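Local structure of MUTM (fpg) protein (1EE8) at residues H27-P30 against A31-R34; E77-P80 against H81-A84; T183-E186 against A187-Y191. The protein belongs to the MutM (Fpg) family and combines an N-terminal beta-rich domain, an H2TH domain and a zinc finger. All blocks are in the same frame, centred on the assembly; numbering follows the deposited sequence.

Contacts 1 and 2 are neighbours at the surface of the N-terminal domain, with centres 14 Å apart. Each is a loop that leads into a strand of the same mixed sheet, 33-34 for contact 1 and 82-88 for contact 2, and they touch directly, His-27 CB lying 3.8 Å from Ala-84 CB. Contact 3 belongs to the H2TH domain, on the other side of the chain's centre, about 44 Å from contact 1 between centres. It is partly buried, at the first turns of helix 184-203. Contact 1 combines a carboxylate-centred turn with an aromatic pair, contact 2 depends on threonine hydroxyls in a beta turn, and contact 3 on helix capping and salt bridges.

Contact 1: residues H27-P30 against A31-R34; sequences HRDP and ARYR
Tyr-33 meets His-27 with its ring edge pointed at the imidazole face: the pair is T-shaped, with planes at 77° and centroids 5.2 Å apart. The methylene also takes part: Tyr-33 CB stands 3.6 Å from the centroid of the His-27 ring, almost on its normal, a CH-pi contact over the centre of the face. His-27 reaches this place with CG between its own backbone N and carbonyl carbon (chi1 74°), which turns the imidazole toward Tyr-33.

Asp-29 organises the turn that carries the chain from strand 21-26 into strand 33-34, an outermost strand of the mixed sheet, paired with 103-108. Its carbonyl oxygen receives Tyr-33 N at 2.9 Å in a nearly straight bond, and Arg-32 N weakly. The two carboxylate oxygens divide the remaining work. Asp-29 OD2 takes Arg-32 N at 3.1 Å from above the carboxylate plane, along with a weak bond from Ala-31 N. Asp-29 OD1 forms a salt bridge with Arg-32 NH1 at 2.8 Å, approached on its syn side and lying near the guanidinium plane, although the two flat groups are steeply turned against each other. Arg-32 NE is bonded to the carbonyl oxygen of Arg-100, a second hold on the guanidinium. Water 1 also donates to Asp-29 OD1, at 2.8 Å, and weakly to Tyr-33 OH.

Contact 2: residues E77-P80 against H81-A84; sequences EPTP and HTRA
His-81, which follows Pro-80 directly, sends its backbone N back toward Thr-79 OG1; this bond from His-81 N to Thr-79 OG1 is weak, 3.2 Å long with an angle of 131° at the hydrogen. The hydroxyl is in position for it because Thr-79 OG1 sits between its own backbone N and carbonyl carbon (chi1 70°), facing the turn. Its stronger polar partner is His-96 ND1 on the adjacent strand 92-96, so the same oxygen links the turn to the neighbouring strand. The imidazole of His-81 has the carbonyl oxygen of Pro-80 over one face, and the residue also touches His-96 and pairs through its backbone with Asp-97.

Thr-82 closes a type I beta turn that runs from Thr-79 with Pro-80 and His-81 at its corners, at the entry to strand 82-88 of the mixed sheet. Thr-82 N donates to Thr-79 O at 3.2 Å, from above the carbonyl plane. The hydroxyl adds a straighter bond in the reverse direction: Thr-79 N donates to Thr-82 OG1 at 2.8 Å, with an angle of 166°. These two residues are thus joined by bonds in both directions, one backbone to backbone and one backbone to side chain. Their side chains cross at about a right angle, bringing Thr-79 OG1 to 3.0 Å from Thr-82 OG1. Water 2 donates to Thr-82 O at 2.6 Å and weakly to Pro-80 O, bridging two carbonyls of the turn.

Arg-83 then points away from the loop, its NE bonded to the carbonyl of Asp-97.

Contact 3: residues T183-E186 against A187-Y191; sequences TEEE and ARRLY
Glu-184 and Arg-188, like Glu-185 and Arg-189, are i to i+4 pairs at the start of helix 184-203 in the H2TH domain. A capping box opens the helix: Glu-186 N donates to Thr-183 OG1 at 3.1 Å, and Thr-183 N returns a bond to Glu-186 OE2 at 3.1 Å, met on the anti side of the carboxylate. Glu-186 OE2 also forms a salt bridge with Arg-177. Backbone i+4 bonds follow, beginning with Ala-187 N to Thr-183 O at 2.9 Å.

Two salt bridges follow, each spanning one helical turn. Glu-184, extended with CG anti to the backbone N (chi1 -173°), sets OE2 between the two terminal nitrogens of Arg-188, 2.7 Å from NH1; both bonds are weak, and the planes stand 45° apart. Glu-185 instead bends at chi2, its carboxylate nearly coplanar with the guanidinium of Arg-189. Both oxygens of Glu-185 face Arg-189 NH2, OE1 at 2.6 Å as the salt bridge and OE2 in a weak hydrogen bond. Among nonpolar contacts, Ala-187 packs on Phe-136 and Leu-190 on Leu-146. Water 3 joins Glu-186 to Arg-189, donating to OE1 of the former and accepting from NH1 of the latter at 3.1 Å.

Contact 1: residues H27-P30 against A31-R34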
loop_
_atom_site.group_PDB
_atom_site.type_symbol
_atom_site.label_atom_id
_atom_site.label_comp_id
_atom_site.label_asym_id
_atom_site.label_seq_id
_atom_site.Cartn_x
_atom_site.Cartn_y
_atom_site.Cartn_z
ATOM N N HIS A 27 6.323 -9.537 7.755
ATOM C CA HIS A 27 7.009 -10.527 6.941
ATOM C C HIS A 27 8.194 -9.858 6.258
ATOM O O HIS A 27 8.387 -8.645 6.361
ATOM C CB HIS A 27 6.080 -11.099 5.860
ATOM C CG HIS A 27 5.830 -10.154 4.726
ATOM N ND1 HIS A 27 4.723 -9.332 4.669
ATOM C CD2 HIS A 27 6.574 -9.859 3.634
ATOM C CE1 HIS A 27 4.799 -8.570 3.590
ATOM N NE2 HIS A 27 5.914 -8.870 2.946
ATOM N N ARG A 28 8.999 -10.665 5.578
ATOM C CA ARG A 28 10.119 -10.138 4.826
ATOM C C ARG A 28 10.243 -10.921 3.521
ATOM O O ARG A 28 11.310 -11.414 3.152
ATOM C CB ARG A 28 11.417 -10.176 5.642
ATOM C CG ARG A 28 11.906 -11.525 6.103
ATOM C CD ARG A 28 13.025 -11.284 7.127
ATOM N NE ARG A 28 13.862 -12.446 7.416
ATOM C CZ ARG A 28 13.411 -13.654 7.730
ATOM N NH1 ARG A 28 12.106 -13.889 7.792
ATOM N NH2 ARG A 28 14.271 -14.631 7.992
ATOM N N ASP A 29 9.114 -11.037 2.836
ATOM C CA ASP A 29 9.061 -11.721 1.555
ATOM C C ASP A 29 8.048 -11.021 0.660
ATOM O O ASP A 29 6.959 -11.531 0.410
ATOM C CB ASP A 29 8.682 -13.191 1.725
ATOM C CG ASP A 29 8.725 -13.958 0.404
ATOM O OD1 ASP A 29 8.605 -15.204 0.426
ATOM O OD2 ASP A 29 8.876 -13.309 -0.660
ATOM N N PRO A 30 8.401 -9.830 0.167
ATOM C CA PRO A 30 7.525 -9.050 -0.711
ATOM C C PRO A 30 7.212 -9.778 -2.020
ATOM O O PRO A 30 6.285 -9.412 -2.734
ATOM C CB PRO A 30 8.305 -7.749 -0.913
ATOM C CG PRO A 30 9.750 -8.174 -0.730
ATOM C CD PRO A 30 9.642 -9.096 0.459
ATOM N N ALA A 31 7.977 -10.826 -2.320
ATOM C CA ALA A 31 7.754 -11.603 -3.535
ATOM C C ALA A 31 6.477 -12.421 -3.420
ATOM O O ALA A 31 5.698 -12.515 -4.368
ATOM C CB ALA A 31 8.938 -12.537 -3.791
ATOM N N ARG A 32 6.270 -13.018 -2.249
ATOM C CA ARG A 32 5.095 -13.851 -2.004
ATOM C C ARG A 32 3.931 -13.101 -1.352
ATOM O O ARG A 32 2.769 -13.386 -1.621
ATOM C CB ARG A 32 5.479 -15.041 -1.122
ATOM C CG ARG A 32 6.444 -16.037 -1.760
ATOM C CD ARG A 32 6.628 -17.261 -0.857
ATOM N NE ARG A 32 7.400 -18.332 -1.487
ATOM C CZ ARG A 32 8.723 -18.322 -1.642
ATOM N NH1 ARG A 32 9.441 -17.294 -1.206
ATOM N NH2 ARG A 32 9.331 -19.347 -2.236
ATOM N N TYR A 33 4.251 -12.156 -0.478
ATOM C CA TYR A 33 3.236 -11.370 0.217
ATOM C C TYR A 33 3.325 -9.974 -0.353
ATOM O O TYR A 33 4.133 -9.156 0.078
ATOM C CB TYR A 33 3.533 -11.412 1.711
ATOM C CG TYR A 33 3.832 -12.826 2.129
ATOM C CD1 TYR A 33 3.024 -13.875 1.692
ATOM C CD2 TYR A 33 4.965 -13.134 2.880
ATOM C CE1 TYR A 33 3.340 -15.197 1.980
ATOM C CE2 TYR A 33 5.286 -14.454 3.173
ATOM C CZ TYR A 33 4.474 -15.479 2.713
ATOM O OH TYR A 33 4.825 -16.784 2.933
ATOM N N ARG A 34 2.480 -9.727 -1.348
ATOM C CA ARG A 34 2.482 -8.471 -2.080
ATOM C C ARG A 34 1.533 -7.387 -1.622
ATOM O O ARG A 34 0.353 -7.642 -1.363
ATOM C CB ARG A 34 2.218 -8.767 -3.551
ATOM C CG ARG A 34 3.179 -9.775 -4.141
ATOM C CD ARG A 34 2.661 -10.327 -5.464
ATOM N NE ARG A 34 3.477 -11.452 -5.909
ATOM C CZ ARG A 34 3.061 -12.403 -6.741
ATOM N NH1 ARG A 34 1.826 -12.372 -7.227
ATOM N NH2 ARG A 34 3.883 -13.386 -7.087
HETATM O O HOH W 1 8.191 -16.668 2.790
#

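Contact 2: residues E77-P80 against H81-A84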
loop_
_atom_site.group_PDB
_atom_site.type_symbol
_atom_site.label_atom_id
_atom_site.label_comp_id
_atom_site.label_asym_id
_atom_site.label_seq_id
_atom_site.Cartn_x
_atom_site.Cartn_y
_atom_site.Cartn_z
ATOM N N GLU A 77 -0.819 -19.816 17.276
ATOM C CA GLU A 77 0.505 -19.829 17.906
ATOM C C GLU A 77 1.548 -19.933 16.797
ATOM O O GLU A 77 1.318 -20.598 15.796
ATOM C CB GLU A 77 0.666 -21.026 18.846
ATOM C CG GLU A 77 0.734 -20.635 20.301
ATOM C CD GLU A 77 -0.553 -20.917 21.031
ATOM O OE1 GLU A 77 -1.628 -20.559 20.495
ATOM O OE2 GLU A 77 -0.489 -21.493 22.148
ATOM N N PRO A 78 2.705 -19.284 16.967
ATOM C CA PRO A 78 3.737 -19.348 15.927
ATOM C C PRO A 78 4.328 -20.751 15.754
ATOM O O PRO A 78 4.351 -21.550 16.691
ATOM C CB PRO A 78 4.759 -18.310 16.390
ATOM C CG PRO A 78 4.627 -18.353 17.883
ATOM C CD PRO A 78 3.149 -18.477 18.120
ATOM N N THR A 79 4.786 -21.045 14.542
ATOM C CA THR A 79 5.362 -22.344 14.227
ATOM C C THR A 79 6.756 -22.148 13.636
ATOM O O THR A 79 7.127 -21.042 13.251
ATOM C CB THR A 79 4.521 -23.097 13.171
ATOM O OG1 THR A 79 4.666 -22.446 11.901
ATOM C CG2 THR A 79 3.056 -23.115 13.558
ATOM N N PRO A 80 7.547 -23.225 13.555
ATOM C CA PRO A 80 8.890 -23.065 12.987
ATOM C C PRO A 80 8.853 -22.573 11.541
ATOM O O PRO A 80 9.830 -22.016 11.042
ATOM C CB PRO A 80 9.482 -24.470 13.104
ATOM C CG PRO A 80 8.863 -24.983 14.362
ATOM C CD PRO A 80 7.405 -24.536 14.213
ATOM N N HIS A 81 7.726 -22.784 10.867
ATOM C CA HIS A 81 7.594 -22.354 9.478
ATOM C C HIS A 81 6.627 -21.199 9.255
ATOM O O HIS A 81 5.995 -21.095 8.201
ATOM C CB HIS A 81 7.209 -23.539 8.587
ATOM C CG HIS A 81 8.277 -24.581 8.495
ATOM N ND1 HIS A 81 8.261 -25.733 9.250
ATOM C CD2 HIS A 81 9.430 -24.613 7.783
ATOM C CE1 HIS A 81 9.356 -26.431 9.010
ATOM N NE2 HIS A 81 10.083 -25.773 8.124
ATOM N N THR A 82 6.517 -20.322 10.245
ATOM C CA THR A 82 5.650 -19.160 10.111
ATOM C C THR A 82 6.368 -18.178 9.189
ATOM O O THR A 82 7.538 -17.868 9.397
ATOM C CB THR A 82 5.369 -18.522 11.482
ATOM O OG1 THR A 82 4.550 -19.420 12.255
ATOM C CG2 THR A 82 4.642 -17.179 11.316
ATOM N N ARG A 83 5.662 -17.708 8.168
ATOM C CA ARG A 83 6.222 -16.792 7.174
ATOM C C ARG A 83 5.712 -15.366 7.337
ATOM O O ARG A 83 6.304 -14.425 6.820
ATOM C CB ARG A 83 5.863 -17.268 5.763
ATOM C CG ARG A 83 6.144 -18.739 5.499
ATOM C CD ARG A 83 7.623 -19.063 5.575
ATOM N NE ARG A 83 7.851 -20.469 5.249
ATOM C CZ ARG A 83 9.049 -21.037 5.173
ATOM N NH1 ARG A 83 10.139 -20.321 5.399
ATOM N NH2 ARG A 83 9.153 -22.326 4.872
ATOM N N ALA A 84 4.589 -15.208 8.022
ATOM C CA ALA A 84 4.059 -13.865 8.215
ATOM C C ALA A 84 3.158 -13.848 9.434
ATOM O O ALA A 84 2.730 -14.892 9.906
ATOM C CB ALA A 84 3.280 -13.425 6.990
HETATM O O HOH W 2 9.881 -19.104 9.455
#

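Contact 3: residues T183-E186 against A187-Y191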
loop_
_atom_site.group_PDB
_atom_site.type_symbol
_atom_site.label_atom_id
_atom_site.label_comp_id
_atom_site.label_asym_id
_atom_site.label_seq_id
_atom_site.Cartn_x
_atom_site.Cartn_y
_atom_site.Cartn_z
ATOM N N THR A 183 -24.209 -39.519 -18.483
ATOM C CA THR A 183 -25.620 -39.375 -18.810
ATOM C C THR A 183 -26.121 -38.338 -17.810
ATOM O O THR A 183 -25.400 -37.989 -16.876
ATOM C CB THR A 183 -26.401 -40.690 -18.597
ATOM O OG1 THR A 183 -26.411 -41.024 -17.201
ATOM C CG2 THR A 183 -25.759 -41.819 -19.389
ATOM N N GLU A 184 -27.342 -37.849 -17.988
ATOM C CA GLU A 184 -27.861 -36.848 -17.065
ATOM C C GLU A 184 -28.076 -37.431 -15.673
ATOM O O GLU A 184 -27.960 -36.729 -14.668
ATOM C CB GLU A 184 -29.172 -36.253 -17.587
ATOM C CG GLU A 184 -29.658 -35.084 -16.747
ATOM C CD GLU A 184 -30.779 -34.306 -17.402
ATOM O OE1 GLU A 184 -30.677 -34.026 -18.616
ATOM O OE2 GLU A 184 -31.756 -33.958 -16.699
ATOM N N GLU A 185 -28.397 -38.716 -15.617
ATOM C CA GLU A 185 -28.617 -39.371 -14.338
ATOM C C GLU A 185 -27.271 -39.496 -13.624
ATOM O O GLU A 185 -27.179 -39.325 -12.410
ATOM C CB GLU A 185 -29.249 -40.748 -14.562
ATOM C CG GLU A 185 -29.652 -41.480 -13.299
ATOM C CD GLU A 185 -28.470 -42.085 -12.583
ATOM O OE1 GLU A 185 -27.634 -42.732 -13.258
ATOM O OE2 GLU A 185 -28.383 -41.923 -11.348
ATOM N N GLU A 186 -26.225 -39.790 -14.385
ATOM C CA GLU A 186 -24.897 -39.909 -13.810
ATOM C C GLU A 186 -24.450 -38.535 -13.313
ATOM O O GLU A 186 -23.887 -38.409 -12.219
ATOM C CB GLU A 186 -23.923 -40.478 -14.850
ATOM C CG GLU A 186 -24.088 -41.985 -15.053
ATOM C CD GLU A 186 -23.168 -42.564 -16.109
ATOM O OE1 GLU A 186 -22.794 -43.750 -15.970
ATOM O OE2 GLU A 186 -22.827 -41.853 -17.084
ATOM N N ALA A 187 -24.732 -37.503 -14.102
ATOM C CA ALA A 187 -24.374 -36.138 -13.736
ATOM C C ALA A 187 -25.112 -35.700 -12.480
ATOM O O ALA A 187 -24.555 -34.991 -11.646
ATOM C CB ALA A 187 -24.685 -35.179 -14.881
ATOM N N ARG A 188 -26.370 -36.105 -12.346
ATOM C CA ARG A 188 -27.131 -35.736 -11.156
ATOM C C ARG A 188 -26.543 -36.391 -9.896
ATOM O O ARG A 188 -26.583 -35.807 -8.813
ATOM C CB ARG A 188 -28.612 -36.120 -11.304
ATOM C CG ARG A 188 -29.436 -35.133 -12.138
ATOM C CD ARG A 188 -30.899 -35.083 -11.680
ATOM N NE ARG A 188 -31.684 -34.070 -12.395
ATOM C CZ ARG A 188 -32.070 -34.171 -13.665
ATOM N NH1 ARG A 188 -31.750 -35.244 -14.374
ATOM N NH2 ARG A 188 -32.766 -33.194 -14.231
ATOM N N ARG A 189 -26.007 -37.603 -10.032
ATOM C CA ARG A 189 -25.410 -38.282 -8.882
ATOM C C ARG A 189 -24.146 -37.546 -8.444
ATOM O O ARG A 189 -23.919 -37.330 -7.254
ATOM C CB ARG A 189 -25.046 -39.728 -9.219
ATOM C CG ARG A 189 -26.221 -40.669 -9.326
ATOM C CD ARG A 189 -25.857 -42.036 -8.763
ATOM N NE ARG A 189 -24.721 -42.647 -9.448
ATOM C CZ ARG A 189 -24.784 -43.212 -10.648
ATOM N NH1 ARG A 189 -23.693 -43.743 -11.186
ATOM N NH2 ARG A 189 -25.937 -43.253 -11.306
ATOM N N LEU A 190 -23.326 -37.166 -9.419
ATOM C CA LEU A 190 -22.090 -36.452 -9.140
ATOM C C LEU A 190 -22.394 -35.083 -8.528
ATOM O O LEU A 190 -21.681 -34.613 -7.635
ATOM C CB LEU A 190 -21.280 -36.297 -10.430
ATOM C CG LEU A 190 -19.896 -35.655 -10.298
ATOM C CD1 LEU A 190 -19.118 -36.335 -9.180
ATOM C CD2 LEU A 190 -19.153 -35.769 -11.616
ATOM N N TYR A 191 -23.466 -34.455 -9.004
ATOM C CA TYR A 191 -23.889 -33.146 -8.509
ATOM C C TYR A 191 -24.249 -33.237 -7.037
ATOM O O TYR A 191 -23.810 -32.428 -6.226
ATOM C CB TYR A 191 -25.110 -32.655 -9.299
ATOM C CG TYR A 191 -25.725 -31.365 -8.787
ATOM C CD1 TYR A 191 -25.154 -30.125 -9.082
ATOM C CD2 TYR A 191 -26.876 -31.386 -8.002
ATOM C CE1 TYR A 191 -25.714 -28.939 -8.608
ATOM C CE2 TYR A 191 -27.446 -30.212 -7.523
ATOM C CZ TYR A 191 -26.861 -28.989 -7.831
ATOM O OH TYR A 191 -27.429 -27.822 -7.370
HETATM O O HOH W 3 -22.812 -45.412 -13.594
#